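Local coordinates for substrate-binding protein (Synechococcus sp., PDB 6WPN) that probably binds a sugar or oligosaccharide in the periplasm of a marine cyanobacterium, as a solute-binding protein serving transport, at residues D151-A156 / P169-S174. Sequence-based numbering, arbitrary orientation.
Sequences DLLRQA and PAYARS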
ATOM      1  N   ASP A 151      -9.272  13.087 -20.902  1.00 50.55           N
ATOM      2  CA  ASP A 151      -9.251  13.220 -22.350  1.00 58.34           C
ATOM      3  C   ASP A 151      -9.474  11.873 -23.035  1.00 50.82           C
ATOM      4  O   ASP A 151     -10.141  11.802 -24.075  1.00 45.69           O
ATOM      5  CB  ASP A 151      -7.942  13.852 -22.791  1.00 76.91           C
ATOM      6  CG  ASP A 151      -7.906  14.088 -24.264  1.00 99.79           C
ATOM      7  OD1 ASP A 151      -8.363  15.166 -24.712  1.00111.36           O
ATOM      8  OD2 ASP A 151      -7.468  13.167 -24.973  1.00102.45           O
ATOM      9  N   LEU A 152      -8.908  10.795 -22.481  1.00 36.81           N
ATOM     10  CA  LEU A 152      -9.182   9.465 -23.016  1.00 42.59           C
ATOM     11  C   LEU A 152     -10.646   9.085 -22.827  1.00 37.10           C
ATOM     12  O   LEU A 152     -11.222   8.404 -23.681  1.00 48.67           O
ATOM     13  CB  LEU A 152      -8.273   8.419 -22.360  1.00 37.22           C
ATOM     14  CG  LEU A 152      -6.791   8.395 -22.746  1.00 41.61           C
ATOM     15  CD1 LEU A 152      -6.033   7.326 -21.966  1.00 40.64           C
ATOM     16  CD2 LEU A 152      -6.630   8.162 -24.240  1.00 42.74           C
ATOM     17  N   LEU A 153     -11.268   9.531 -21.735  1.00 38.15           N
ATOM     18  CA  LEU A 153     -12.677   9.224 -21.511  1.00 46.60           C
ATOM     19  C   LEU A 153     -13.549   9.854 -22.588  1.00 52.15           C
ATOM     20  O   LEU A 153     -14.446   9.202 -23.137  1.00 61.05           O
ATOM     21  CB  LEU A 153     -13.118   9.711 -20.132  1.00 47.03           C
ATOM     22  CG  LEU A 153     -12.715   8.903 -18.903  1.00 60.02           C
ATOM     23  CD1 LEU A 153     -13.505   9.401 -17.712  1.00 56.31           C
ATOM     24  CD2 LEU A 153     -12.951   7.419 -19.123  1.00 65.70           C
ATOM     25  N   ARG A 154     -13.305  11.129 -22.906  1.00 50.12           N
ATOM     26  CA  ARG A 154     -14.073  11.770 -23.969  1.00 57.31           C
ATOM     27  C   ARG A 154     -13.838  11.098 -25.323  1.00 53.71           C
ATOM     28  O   ARG A 154     -14.769  10.976 -26.129  1.00 45.03           O
ATOM     29  CB  ARG A 154     -13.737  13.260 -24.048  1.00 61.14           C
ATOM     30  CG  ARG A 154     -14.347  14.113 -22.936  1.00 73.86           C
ATOM     31  CD  ARG A 154     -14.136  15.605 -23.186  1.00 76.82           C
ATOM     32  NE  ARG A 154     -12.746  16.015 -22.990  1.00 87.48           N
ATOM     33  CZ  ARG A 154     -11.861  16.161 -23.973  1.00 96.41           C
ATOM     34  NH1 ARG A 154     -12.208  15.920 -25.231  1.00 92.72           N
ATOM     35  NH2 ARG A 154     -10.617  16.538 -23.693  1.00105.10           N
ATOM     36  N   GLN A 155     -12.602  10.657 -25.593  1.00 50.52           N
ATOM     37  CA  GLN A 155     -12.332   9.920 -26.826  1.00 51.12           C
ATOM     38  C   GLN A 155     -13.108   8.603 -26.866  1.00 50.21           C
ATOM     39  O   GLN A 155     -13.566   8.183 -27.932  1.00 58.57           O
ATOM     40  CB  GLN A 155     -10.819   9.674 -26.973  1.00 62.28           C
ATOM     41  CG  GLN A 155     -10.429   8.993 -28.280  1.00 74.46           C
ATOM     42  CD  GLN A 155      -8.929   8.822 -28.431  1.00 84.88           C
ATOM     43  OE1 GLN A 155      -8.177   9.086 -27.479  1.00 79.73           O
ATOM     44  NE2 GLN A 155      -8.487   8.350 -29.573  1.00 89.80           N
ATOM     45  N   ALA A 156     -13.315   7.965 -25.717  1.00 39.32           N
ATOM     46  CA  ALA A 156     -14.088   6.728 -25.665  1.00 43.97           C
ATOM     47  C   ALA A 156     -15.595   6.955 -25.565  1.00 49.32           C
ATOM     48  O   ALA A 156     -16.355   5.978 -25.514  1.00 53.57           O
ATOM     49  CB  ALA A 156     -13.622   5.889 -24.481  1.00 40.33           C
ATOM     50  N   PRO A 169     -15.449  -4.083 -16.326  1.00 45.03           N
ATOM     51  CA  PRO A 169     -15.429  -4.689 -17.673  1.00 45.95           C
ATOM     52  C   PRO A 169     -16.074  -3.824 -18.743  1.00 47.46           C
ATOM     53  O   PRO A 169     -15.447  -3.565 -19.776  1.00 49.91           O
ATOM     54  CB  PRO A 169     -16.176  -6.015 -17.467  1.00 48.02           C
ATOM     55  CG  PRO A 169     -15.935  -6.353 -16.050  1.00 47.20           C
ATOM     56  CD  PRO A 169     -15.995  -5.029 -15.332  1.00 52.87           C
ATOM     57  N   ALA A 170     -17.308  -3.361 -18.523  1.00 42.82           N
ATOM     58  CA  ALA A 170     -17.970  -2.522 -19.521  1.00 43.43           C
ATOM     59  C   ALA A 170     -17.160  -1.263 -19.813  1.00 43.42           C
ATOM     60  O   ALA A 170     -17.052  -0.840 -20.969  1.00 39.42           O
ATOM     61  CB  ALA A 170     -19.377  -2.157 -19.048  1.00 49.33           C
ATOM     62  N   TYR A 171     -16.578  -0.660 -18.774  1.00 37.47           N
ATOM     63  CA  TYR A 171     -15.729   0.514 -18.954  1.00 35.44           C
ATOM     64  C   TYR A 171     -14.486   0.178 -19.766  1.00 42.25           C
ATOM     65  O   TYR A 171     -14.140   0.890 -20.717  1.00 37.58           O
ATOM     66  CB  TYR A 171     -15.351   1.082 -17.585  1.00 39.02           C
ATOM     67  CG  TYR A 171     -14.025   1.812 -17.524  1.00 38.54           C
ATOM     68  CD1 TYR A 171     -13.892   3.107 -18.008  1.00 44.12           C
ATOM     69  CD2 TYR A 171     -12.913   1.216 -16.940  1.00 42.99           C
ATOM     70  CE1 TYR A 171     -12.682   3.777 -17.935  1.00 37.17           C
ATOM     71  CE2 TYR A 171     -11.705   1.875 -16.863  1.00 37.96           C
ATOM     72  CZ  TYR A 171     -11.596   3.156 -17.360  1.00 37.73           C
ATOM     73  OH  TYR A 171     -10.382   3.809 -17.284  1.00 45.63           O
ATOM     74  N   ALA A 172     -13.798  -0.910 -19.398  1.00 35.23           N
ATOM     75  CA  ALA A 172     -12.558  -1.283 -20.073  1.00 34.95           C
ATOM     76  C   ALA A 172     -12.792  -1.559 -21.553  1.00 38.36           C
ATOM     77  O   ALA A 172     -11.962  -1.199 -22.396  1.00 39.67           O
ATOM     78  CB  ALA A 172     -11.932  -2.503 -19.392  1.00 28.90           C
ATOM     79  N   ARG A 173     -13.904  -2.215 -21.884  1.00 39.33           N
ATOM     80  CA  ARG A 173     -14.223  -2.464 -23.286  1.00 45.15           C
ATOM     81  C   ARG A 173     -14.377  -1.157 -24.055  1.00 51.62           C
ATOM     82  O   ARG A 173     -13.828  -1.004 -25.153  1.00 49.45           O
ATOM     83  CB  ARG A 173     -15.491  -3.313 -23.397  1.00 54.23           C
ATOM     84  CG  ARG A 173     -15.301  -4.735 -22.910  1.00 63.45           C
ATOM     85  CD  ARG A 173     -16.441  -5.644 -23.318  1.00 66.53           C
ATOM     86  NE  ARG A 173     -17.520  -5.655 -22.334  1.00 70.76           N
ATOM     87  CZ  ARG A 173     -17.635  -6.562 -21.370  1.00 64.16           C
ATOM     88  NH1 ARG A 173     -16.737  -7.532 -21.262  1.00 55.96           N
ATOM     89  NH2 ARG A 173     -18.646  -6.497 -20.514  1.00 59.33           N
ATOM     90  N   SER A 174     -15.106  -0.191 -23.481  1.00 45.41           N
ATOM     91  CA  SER A 174     -15.329   1.074 -24.179  1.00 48.10           C
ATOM     92  C   SER A 174     -14.015   1.792 -24.454  1.00 45.05           C
ATOM     93  O   SER A 174     -13.840   2.393 -25.521  1.00 54.20           O
ATOM     94  CB  SER A 174     -16.263   1.973 -23.366  1.00 47.16           C
ATOM     95  OG  SER A 174     -17.604   1.520 -23.436  1.00 50.96           O
TER
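Leu-153 and Tyr-171 make the apolar one of two small contacts between the short helix 150-155 and the following helix 168-179. The methyl CD2 of Leu-153 comes up to the edge of the tyrosine ring, close to the ring plane, and stops 3.8 Å from CE1 of Tyr-171. The two side chains cross at about a right angle, and one methyl meets the ring at its rim. Tyr-171 carries CG on the far side from its backbone N (chi1 152°), and the ring reaches across from its own helix to meet the leucine methyl.

The second contact lies at Ala-156, which directs its CB toward helix 168-179, and that methyl rests 3.7 Å from the carbonyl O of Ser-174. Here the CA atoms of Ala-156 and Ser-174 come within 6.0 Å, the nearest approach of the two backbones. No hydrogen bond joins the two segments; the contact is van der Waals packing and buries just 126 Å² in all.

Polar anchoring comes from further out. The hydroxyl of Tyr-171 is hydrogen-bonded to the carbonyl of Gly-183, which ties down the far end of the ring, while Pro-162 and Ala-259 also pack against this side chain. At the other segment, the side chain of Asn-149 accepts a bond from the backbone N of Leu-152 near the start of the short helix. Leu-153 and Ala-156 both reach Ile-175, extending the packing along helix 168-179. At the periphery of the solute-binding fold, helix 150-155 follows directly on strand 137-149 of the mixed sheet, and the contact packs it on helix 168-179, the next helix along the chain, to which a mostly irregular connection leads.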